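PDB 3SL7: CBS domain-containing protein CBSX2, chloroplastic from Arabidopsis thaliana, which probably acts as a redox regulator of the chloroplast thioredoxin system, and so of plant development, through its pair of CBS domains. Local coordinates for residues D8-R13 with K140-L145; H17-S22 with K98-L103; T48-V53 with D102-S107. One frame throughout, in Å; residues are numbered along the deposited sequence.

Overall arrangement
The modelled chain is the CBS-pair part of the protein, and each of the three contacts joins its N-terminal half to its C-terminal half. Contact 1 spans the most sequence and encloses the other two along the chain. It adds strand 11-12 to the edge of the sheet containing strand 141-146. Contact 3 adds strand 105-106 to the edge of the sheet built on strands 39-43 and 49-54. Contact 2 lies beside contact 3, centres about 8 Å apart, and both use helix 100-103; contact 1 is centred about 20 Å from contact 2 and 17 Å from contact 3. The short strands are thus exchanged reciprocally, tying the two CBS repeats together.

Contact 1: D8-R13 with K140-L145; sequences DFMTPR and KLIGIL
Thr-11 and Ile-144 are joined by two backbone hydrogen bonds, which make them an antiparallel hydrogen-bonded pair. Thr-11 N reaches Ile-144 O at 2.7 Å, and Ile-144 N returns to Thr-11 O at 3.0 Å; both N-H...O angles are 153°. The hydroxyl of Thr-11 has its own partner outside the pair, the side-chain amide of Asn-149.

Farther along, the extended side chain of Arg-13, its CG anti to the backbone N, runs past Leu-141 and Ile-142. Its NH1 comes within 2.9 Å of Leu-141 O, but the angle is too poor for a hydrogen bond. Ile-142 CG2 sits at the edge of the guanidinium, 4.0 Å from NH1, while Trp-47 supplies a cation-pi partner. An alanine here would probably leave Trp-47 without that cation and open a gap beside Ile-142 CG2.

Strand 11-12 thereby becomes an edge strand of the sheet containing strands 141-146 and 131-135, an exchange familiar from paired CBS domains: a short strand ahead of the first repeat's strands 39-43 and 49-54 joins the sheet of the second. Ile-142 and Gly-143 form a classic beta bulge opposite Val-134. Gly-143 is fully extended (phi -179°), and a CB on it would clash with Thr-11 O and Met-10 SE.

Selenomethionine Met-10 occupies the side of Gly-143 where that CB would lie: SE is 4.2 Å from Gly-143 CA, and CE reaches 3.6 Å from Ile-142 O. The side chains of Thr-11 and Ile-144 run alongside each other on the same face of the sheet, with Thr-11 CB 3.6 Å from Ile-144 CG2. Leu-145 brings CD1 to 4.2 Å from Met-10 CA, and the ring of Phe-9 turns away to pack on helix 147-159.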
loop_
_atom_site.group_PDB
_atom_site.type_symbol
_atom_site.label_atom_id
_atom_site.label_comp_id
_atom_site.label_asym_id
_atom_site.label_seq_id
_atom_site.Cartn_x
_atom_site.Cartn_y
_atom_site.Cartn_z
ATOM N N ASP A 8 -15.660 -14.292 -3.311
ATOM C CA ASP A 8 -16.038 -13.570 -4.525
ATOM C C ASP A 8 -15.091 -12.413 -4.848
ATOM O O ASP A 8 -15.005 -11.988 -6.001
ATOM C CB ASP A 8 -17.466 -13.035 -4.400
ATOM C CG ASP A 8 -18.501 -14.147 -4.252
ATOM O OD1 ASP A 8 -18.438 -15.146 -5.004
ATOM O OD2 ASP A 8 -19.370 -14.032 -3.367
ATOM N N PHE A 9 -14.394 -11.895 -3.842
ATOM C CA PHE A 9 -13.602 -10.671 -4.035
ATOM C C PHE A 9 -12.207 -10.667 -3.427
ATOM O O PHE A 9 -11.490 -9.678 -3.534
ATOM C CB PHE A 9 -14.375 -9.469 -3.518
ATOM C CG PHE A 9 -15.663 -9.232 -4.246
ATOM C CD1 PHE A 9 -15.677 -8.550 -5.449
ATOM C CD2 PHE A 9 -16.856 -9.698 -3.731
ATOM C CE1 PHE A 9 -16.852 -8.331 -6.121
ATOM C CE2 PHE A 9 -18.041 -9.481 -4.401
ATOM C CZ PHE A 9 -18.039 -8.800 -5.600
HETATM N N MSE A 10 -11.819 -11.767 -2.797
HETATM C CA MSE A 10 -10.498 -11.844 -2.181
HETATM C C MSE A 10 -9.380 -11.846 -3.208
HETATM O O MSE A 10 -9.577 -12.174 -4.385
HETATM C CB MSE A 10 -10.377 -13.123 -1.363
HETATM C CG MSE A 10 -10.280 -14.350 -2.243
HETATM SE SE MSE A 10 -10.232 -15.953 -1.163
HETATM C CE MSE A 10 -9.673 -17.241 -2.538
ATOM N N THR A 11 -8.193 -11.496 -2.738
ATOM C CA THR A 11 -6.984 -11.615 -3.519
ATOM C C THR A 11 -6.625 -13.084 -3.589
ATOM O O THR A 11 -6.424 -13.722 -2.555
ATOM C CB THR A 11 -5.836 -10.843 -2.832
ATOM O OG1 THR A 11 -6.238 -9.479 -2.654
ATOM C CG2 THR A 11 -4.571 -10.896 -3.669
ATOM N N PRO A 12 -6.535 -13.627 -4.809
ATOM C CA PRO A 12 -6.209 -15.034 -5.063
ATOM C C PRO A 12 -4.852 -15.398 -4.480
ATOM O O PRO A 12 -4.008 -14.523 -4.310
ATOM C CB PRO A 12 -6.121 -15.096 -6.588
ATOM C CG PRO A 12 -6.877 -13.915 -7.072
ATOM C CD PRO A 12 -6.672 -12.858 -6.055
ATOM N N ARG A 13 -4.657 -16.677 -4.191
ATOM C CA ARG A 13 -3.391 -17.195 -3.685
ATOM C C ARG A 13 -2.235 -16.772 -4.589
ATOM O O ARG A 13 -1.157 -16.426 -4.108
ATOM C CB ARG A 13 -3.474 -18.724 -3.612
ATOM C CG ARG A 13 -2.294 -19.468 -2.986
ATOM C CD ARG A 13 -2.557 -20.973 -3.131
ATOM N NE ARG A 13 -1.546 -21.843 -2.531
ATOM C CZ ARG A 13 -1.757 -22.629 -1.475
ATOM N NH1 ARG A 13 -2.943 -22.654 -0.876
ATOM N NH2 ARG A 13 -0.776 -23.390 -1.009
ATOM N N LYS A 140 -4.877 -23.787 5.426
ATOM C CA LYS A 140 -3.958 -23.315 4.391
ATOM C C LYS A 140 -4.368 -21.942 3.875
ATOM O O LYS A 140 -5.546 -21.676 3.660
ATOM C CB LYS A 140 -3.911 -24.286 3.208
ATOM C CG LYS A 140 -3.586 -25.722 3.572
ATOM C CD LYS A 140 -2.359 -25.811 4.463
ATOM C CE LYS A 140 -1.931 -27.260 4.660
ATOM N NZ LYS A 140 -1.547 -27.882 3.361
ATOM N N LEU A 141 -3.383 -21.075 3.665
ATOM C CA LEU A 141 -3.630 -19.751 3.119
ATOM C C LEU A 141 -4.094 -19.870 1.673
ATOM O O LEU A 141 -3.366 -20.398 0.839
ATOM C CB LEU A 141 -2.336 -18.948 3.154
ATOM C CG LEU A 141 -2.449 -17.530 2.626
ATOM C CD1 LEU A 141 -3.449 -16.781 3.482
ATOM C CD2 LEU A 141 -1.073 -16.847 2.663
ATOM N N ILE A 142 -5.297 -19.393 1.368
ATOM C CA ILE A 142 -5.786 -19.496 -0.008
ATOM C C ILE A 142 -6.041 -18.127 -0.617
ATOM O O ILE A 142 -6.274 -17.989 -1.813
ATOM C CB ILE A 142 -7.049 -20.374 -0.121
ATOM C CG1 ILE A 142 -8.175 -19.826 0.754
ATOM C CG2 ILE A 142 -6.734 -21.812 0.253
ATOM C CD1 ILE A 142 -9.527 -20.551 0.536
ATOM N N GLY A 143 -5.975 -17.098 0.215
ATOM C CA GLY A 143 -6.147 -15.757 -0.288
ATOM C C GLY A 143 -6.022 -14.747 0.821
ATOM O O GLY A 143 -5.774 -15.083 1.974
ATOM N N ILE A 144 -6.212 -13.489 0.474
ATOM C CA ILE A 144 -6.266 -12.467 1.485
ATOM C C ILE A 144 -7.342 -11.466 1.094
ATOM O O ILE A 144 -7.549 -11.198 -0.089
ATOM C CB ILE A 144 -4.854 -11.803 1.697
ATOM C CG1 ILE A 144 -4.827 -10.969 2.966
ATOM C CG2 ILE A 144 -4.438 -10.950 0.501
ATOM C CD1 ILE A 144 -3.408 -10.714 3.470
ATOM N N LEU A 145 -8.062 -10.959 2.088
ATOM C CA LEU A 145 -9.009 -9.873 1.855
ATOM C C LEU A 145 -8.403 -8.560 2.328
ATOM O O LEU A 145 -8.052 -8.408 3.502
ATOM C CB LEU A 145 -10.328 -10.117 2.589
ATOM C CG LEU A 145 -11.430 -9.106 2.242
ATOM C CD1 LEU A 145 -11.922 -9.322 0.798
ATOM C CD2 LEU A 145 -12.594 -9.206 3.227
#

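Contact 2: H17-S22 with K98-L103; sequences HVVKPS and KVVGDL
Val-19 and Val-100 each point toward the other segment, and their side chains meet at a slant. Val-19 CG2 is the branch that touches: it lies 4.1 Å from Val-100 CG2 and equally far from Val-100 CG1, so it meets the fork of the opposing valine. The first torsion of Val-100 sets that CG1 anti to the backbone N (chi1 164°), within reach of Val-19 CG2. Val-100 CB rests 3.4 Å from Lys-20 O, putting the branched carbon against a peptide carbonyl.

Val-99 is turned toward the other backbone too, but meets it one step farther along. Its CB is 3.4 Å from Pro-21 O, and its CG1 reaches 3.3 Å from Ser-22 O. Two neighbouring valines therefore cover three successive carbonyls of the loop.

This joins the loop between strand 11-12 and helix 25-35 to the short, weakly bonded helix 100-103 in the C-terminal half of the CBS pair. Gly-101 N, in that helix, donates to Pro-21 O at 2.7 Å with an N-H...O angle of 156°, the donor lying in the plane of the carbonyl, on a lone pair of Pro-21 O.

Although Pro-21 is directed away from the helix, its CB lies 3.8 Å from Gly-101 CA. On the loop side, Val-19 makes backbone hydrogen bonds with Pro-41 and Ile-43, while Lys-20 NZ forms a salt bridge with Asp-45.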
loop_
_atom_site.group_PDB
_atom_site.type_symbol
_atom_site.label_atom_id
_atom_site.label_comp_id
_atom_site.label_asym_id
_atom_site.label_seq_id
_atom_site.Cartn_x
_atom_site.Cartn_y
_atom_site.Cartn_z
ATOM N N HIS A 17 1.893 -12.465 -1.313
ATOM C CA HIS A 17 3.319 -12.412 -1.046
ATOM C C HIS A 17 3.517 -12.930 0.365
ATOM O O HIS A 17 3.054 -12.320 1.328
ATOM C CB HIS A 17 3.811 -10.980 -1.203
ATOM C CG HIS A 17 3.250 -10.300 -2.412
ATOM N ND1 HIS A 17 3.544 -10.709 -3.697
ATOM C CD2 HIS A 17 2.380 -9.271 -2.535
ATOM C CE1 HIS A 17 2.899 -9.943 -4.558
ATOM N NE2 HIS A 17 2.182 -9.064 -3.877
ATOM N N VAL A 18 4.169 -14.081 0.482
ATOM C CA VAL A 18 4.270 -14.753 1.764
ATOM C C VAL A 18 5.714 -14.829 2.206
ATOM O O VAL A 18 6.625 -14.788 1.382
ATOM C CB VAL A 18 3.718 -16.188 1.703
ATOM C CG1 VAL A 18 2.227 -16.183 1.316
ATOM C CG2 VAL A 18 4.517 -17.019 0.724
ATOM N N VAL A 19 5.909 -14.916 3.517
ATOM C CA VAL A 19 7.208 -15.276 4.085
ATOM C C VAL A 19 6.983 -16.391 5.094
ATOM O O VAL A 19 5.841 -16.762 5.371
ATOM C CB VAL A 19 7.877 -14.078 4.779
ATOM C CG1 VAL A 19 8.244 -13.009 3.748
ATOM C CG2 VAL A 19 6.942 -13.496 5.840
ATOM N N LYS A 20 8.067 -16.925 5.641
ATOM C CA LYS A 20 7.978 -17.943 6.672
ATOM C C LYS A 20 8.586 -17.413 7.960
ATOM O O LYS A 20 9.253 -16.393 7.943
ATOM C CB LYS A 20 8.699 -19.202 6.216
ATOM C CG LYS A 20 8.224 -19.710 4.869
ATOM C CD LYS A 20 8.876 -21.035 4.539
ATOM C CE LYS A 20 8.398 -21.570 3.205
ATOM N NZ LYS A 20 9.089 -22.847 2.867
ATOM N N PRO A 21 8.339 -18.093 9.088
ATOM C CA PRO A 21 8.907 -17.613 10.347
ATOM C C PRO A 21 10.435 -17.578 10.267
ATOM O O PRO A 21 11.074 -16.799 10.966
ATOM C CB PRO A 21 8.449 -18.656 11.353
ATOM C CG PRO A 21 7.122 -19.174 10.752
ATOM C CD PRO A 21 7.423 -19.229 9.282
ATOM N N SER A 22 11.007 -18.398 9.394
ATOM C CA SER A 22 12.461 -18.478 9.250
ATOM C C SER A 22 13.023 -17.451 8.269
ATOM O O SER A 22 14.235 -17.300 8.134
ATOM C CB SER A 22 12.864 -19.887 8.812
ATOM O OG SER A 22 12.369 -20.182 7.517
ATOM N N LYS A 98 18.179 -11.425 12.432
ATOM C CA LYS A 98 16.823 -11.529 12.974
ATOM C C LYS A 98 15.901 -12.201 11.969
ATOM O O LYS A 98 16.140 -12.130 10.761
ATOM C CB LYS A 98 16.272 -10.160 13.381
ATOM C CG LYS A 98 16.981 -9.530 14.590
ATOM C CD LYS A 98 16.324 -8.211 14.958
ATOM C CE LYS A 98 17.092 -7.500 16.066
ATOM N NZ LYS A 98 16.703 -6.058 16.146
ATOM N N VAL A 99 14.863 -12.864 12.471
ATOM C CA VAL A 99 13.919 -13.553 11.593
ATOM C C VAL A 99 12.474 -13.114 11.815
ATOM O O VAL A 99 12.116 -12.593 12.870
ATOM C CB VAL A 99 13.920 -15.101 11.731
ATOM C CG1 VAL A 99 15.021 -15.784 10.938
ATOM C CG2 VAL A 99 13.698 -15.580 13.162
ATOM N N VAL A 100 11.639 -13.363 10.813
ATOM C CA VAL A 100 10.231 -12.991 10.876
ATOM C C VAL A 100 9.544 -13.590 12.098
ATOM O O VAL A 100 8.804 -12.903 12.782
ATOM C CB VAL A 100 9.486 -13.421 9.596
ATOM C CG1 VAL A 100 7.965 -13.387 9.822
ATOM C CG2 VAL A 100 9.896 -12.521 8.440
ATOM N N GLY A 101 9.785 -14.872 12.357
ATOM C CA GLY A 101 9.160 -15.552 13.476
ATOM C C GLY A 101 9.174 -14.737 14.760
ATOM O O GLY A 101 8.180 -14.693 15.473
ATOM N N ASP A 102 10.294 -14.086 15.070
ATOM C CA ASP A 102 10.387 -13.341 16.320
ATOM C C ASP A 102 9.429 -12.151 16.355
ATOM O O ASP A 102 8.958 -11.758 17.422
ATOM C CB ASP A 102 11.837 -12.874 16.560
ATOM C CG ASP A 102 12.753 -14.021 16.995
ATOM O OD1 ASP A 102 12.951 -14.951 16.198
ATOM O OD2 ASP A 102 13.325 -13.947 18.098
ATOM N N LEU A 103 9.128 -11.587 15.190
ATOM C CA LEU A 103 8.476 -10.279 15.121
ATOM C C LEU A 103 7.034 -10.349 14.659
ATOM O O LEU A 103 6.310 -9.357 14.695
ATOM C CB LEU A 103 9.236 -9.377 14.162
ATOM C CG LEU A 103 10.733 -9.220 14.461
ATOM C CD1 LEU A 103 11.361 -8.253 13.481
ATOM C CD2 LEU A 103 10.937 -8.748 15.887
#

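Contact 3: T48-V53 with D102-S107; sequences TLVGVV and DLMTPS
Val-52 and Thr-105 exchange a pair of backbone hydrogen bonds as an antiparallel hydrogen-bonded pair. Thr-105 N points at Val-52 O over 2.8 Å, with an almost straight N-H...O angle of 173°, and Val-52 N gives 2.9 Å to Thr-105 O. A longer bond runs from Ser-107 N to Val-50 O at 3.2 Å, the donor standing 48° out of the carbonyl plane. Val-50 O also receives a CA-H...O contact from Pro-106 CA at 3.4 Å, so one carbonyl is approached by two successive residues.

The apolar contacts centre on selenomethionine Met-104. Its CG lies between the backbone N and the carbonyl carbon (chi1 78°), and the chain beyond is extended. SE passes Gly-51 CA at 4.3 Å, and CE ends 4.2 Å from Val-50 CG2. At the root of the same side chain, CB meets Val-53 CB at 4.1 Å. Elsewhere, the side chains of Val-52 and Thr-105 cross at an angle, Val-52 CG2 lying 4.0 Å from Thr-105 CB.

Val-50 and Gly-51 form a classic beta bulge facing Val-42, and a CB on Gly-51 would clash with Thr-105 O and Met-104 SE. Strand 105-106, from the second CBS repeat, thus adds an outer strand to the antiparallel sheet of strands 39-43 and 49-54, a strand exchange characteristic of the CBS-pair fold.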
loop_
_atom_site.group_PDB
_atom_site.type_symbol
_atom_site.label_atom_id
_atom_site.label_comp_id
_atom_site.label_asym_id
_atom_site.label_seq_id
_atom_site.Cartn_x
_atom_site.Cartn_y
_atom_site.Cartn_z
ATOM N N THR A 48 0.394 -23.625 5.553
ATOM C CA THR A 48 -0.439 -23.329 6.709
ATOM C C THR A 48 -0.165 -21.900 7.150
ATOM O O THR A 48 0.998 -21.501 7.315
ATOM C CB THR A 48 -0.158 -24.285 7.867
ATOM O OG1 THR A 48 -0.346 -25.629 7.411
ATOM C CG2 THR A 48 -1.108 -24.004 9.026
ATOM N N LEU A 49 -1.230 -21.122 7.322
ATOM C CA LEU A 49 -1.100 -19.740 7.771
ATOM C C LEU A 49 -0.706 -19.776 9.241
ATOM O O LEU A 49 -1.410 -20.364 10.058
ATOM C CB LEU A 49 -2.433 -19.018 7.580
ATOM C CG LEU A 49 -2.585 -17.503 7.753
ATOM C CD1 LEU A 49 -2.841 -17.157 9.184
ATOM C CD2 LEU A 49 -1.377 -16.763 7.213
ATOM N N VAL A 50 0.441 -19.193 9.581
ATOM C CA VAL A 50 0.896 -19.224 10.972
ATOM C C VAL A 50 0.945 -17.843 11.627
ATOM O O VAL A 50 1.024 -17.727 12.851
ATOM C CB VAL A 50 2.259 -19.928 11.115
ATOM C CG1 VAL A 50 2.190 -21.326 10.519
ATOM C CG2 VAL A 50 3.378 -19.098 10.467
ATOM N N GLY A 51 0.888 -16.799 10.810
ATOM C CA GLY A 51 0.950 -15.452 11.331
ATOM C C GLY A 51 0.914 -14.400 10.254
ATOM O O GLY A 51 0.735 -14.692 9.075
ATOM N N VAL A 52 1.051 -13.157 10.686
ATOM C CA VAL A 52 1.140 -12.027 9.782
ATOM C C VAL A 52 2.238 -11.125 10.323
ATOM O O VAL A 52 2.519 -11.127 11.524
ATOM C CB VAL A 52 -0.193 -11.239 9.711
ATOM C CG1 VAL A 52 -1.323 -12.140 9.159
ATOM C CG2 VAL A 52 -0.569 -10.705 11.085
ATOM N N VAL A 53 2.864 -10.359 9.439
ATOM C CA VAL A 53 3.940 -9.459 9.860
ATOM C C VAL A 53 3.891 -8.210 9.003
ATOM O O VAL A 53 3.596 -8.283 7.806
ATOM C CB VAL A 53 5.330 -10.147 9.788
ATOM C CG1 VAL A 53 5.721 -10.427 8.343
ATOM C CG2 VAL A 53 6.373 -9.281 10.490
ATOM N N ASP A 102 10.294 -14.086 15.070
ATOM C CA ASP A 102 10.387 -13.341 16.320
ATOM C C ASP A 102 9.429 -12.151 16.355
ATOM O O ASP A 102 8.958 -11.758 17.422
ATOM C CB ASP A 102 11.837 -12.874 16.560
ATOM C CG ASP A 102 12.753 -14.021 16.995
ATOM O OD1 ASP A 102 12.951 -14.951 16.198
ATOM O OD2 ASP A 102 13.325 -13.947 18.098
ATOM N N LEU A 103 9.128 -11.587 15.190
ATOM C CA LEU A 103 8.476 -10.279 15.121
ATOM C C LEU A 103 7.034 -10.349 14.659
ATOM O O LEU A 103 6.310 -9.357 14.695
ATOM C CB LEU A 103 9.236 -9.377 14.162
ATOM C CG LEU A 103 10.733 -9.220 14.461
ATOM C CD1 LEU A 103 11.361 -8.253 13.481
ATOM C CD2 LEU A 103 10.937 -8.748 15.887
HETATM N N MSE A 104 6.632 -11.523 14.202
HETATM C CA MSE A 104 5.310 -11.690 13.633
HETATM C C MSE A 104 4.213 -11.757 14.697
HETATM O O MSE A 104 4.460 -11.901 15.901
HETATM C CB MSE A 104 5.274 -12.949 12.781
HETATM C CG MSE A 104 5.162 -14.212 13.608
HETATM SE SE MSE A 104 5.062 -15.809 12.519
HETATM C CE MSE A 104 4.867 -17.153 13.904
ATOM N N THR A 105 2.984 -11.626 14.234
ATOM C CA THR A 105 1.822 -11.819 15.071
ATOM C C THR A 105 1.251 -13.169 14.705
ATOM O O THR A 105 0.812 -13.374 13.575
ATOM C CB THR A 105 0.781 -10.722 14.812
ATOM O OG1 THR A 105 1.279 -9.484 15.334
ATOM C CG2 THR A 105 -0.534 -11.073 15.489
ATOM N N PRO A 106 1.284 -14.110 15.654
ATOM C CA PRO A 106 0.843 -15.466 15.369
ATOM C C PRO A 106 -0.687 -15.548 15.447
ATOM O O PRO A 106 -1.308 -14.673 16.051
ATOM C CB PRO A 106 1.460 -16.256 16.509
ATOM C CG PRO A 106 1.392 -15.295 17.660
ATOM C CD PRO A 106 1.638 -13.929 17.073
ATOM N N SER A 107 -1.271 -16.555 14.817
ATOM C CA SER A 107 -2.681 -16.862 15.047
ATOM C C SER A 107 -3.573 -15.654 14.753
ATOM O O SER A 107 -4.387 -15.267 15.589
ATOM C CB SER A 107 -2.838 -17.282 16.509
ATOM O OG SER A 107 -4.110 -17.854 16.736
#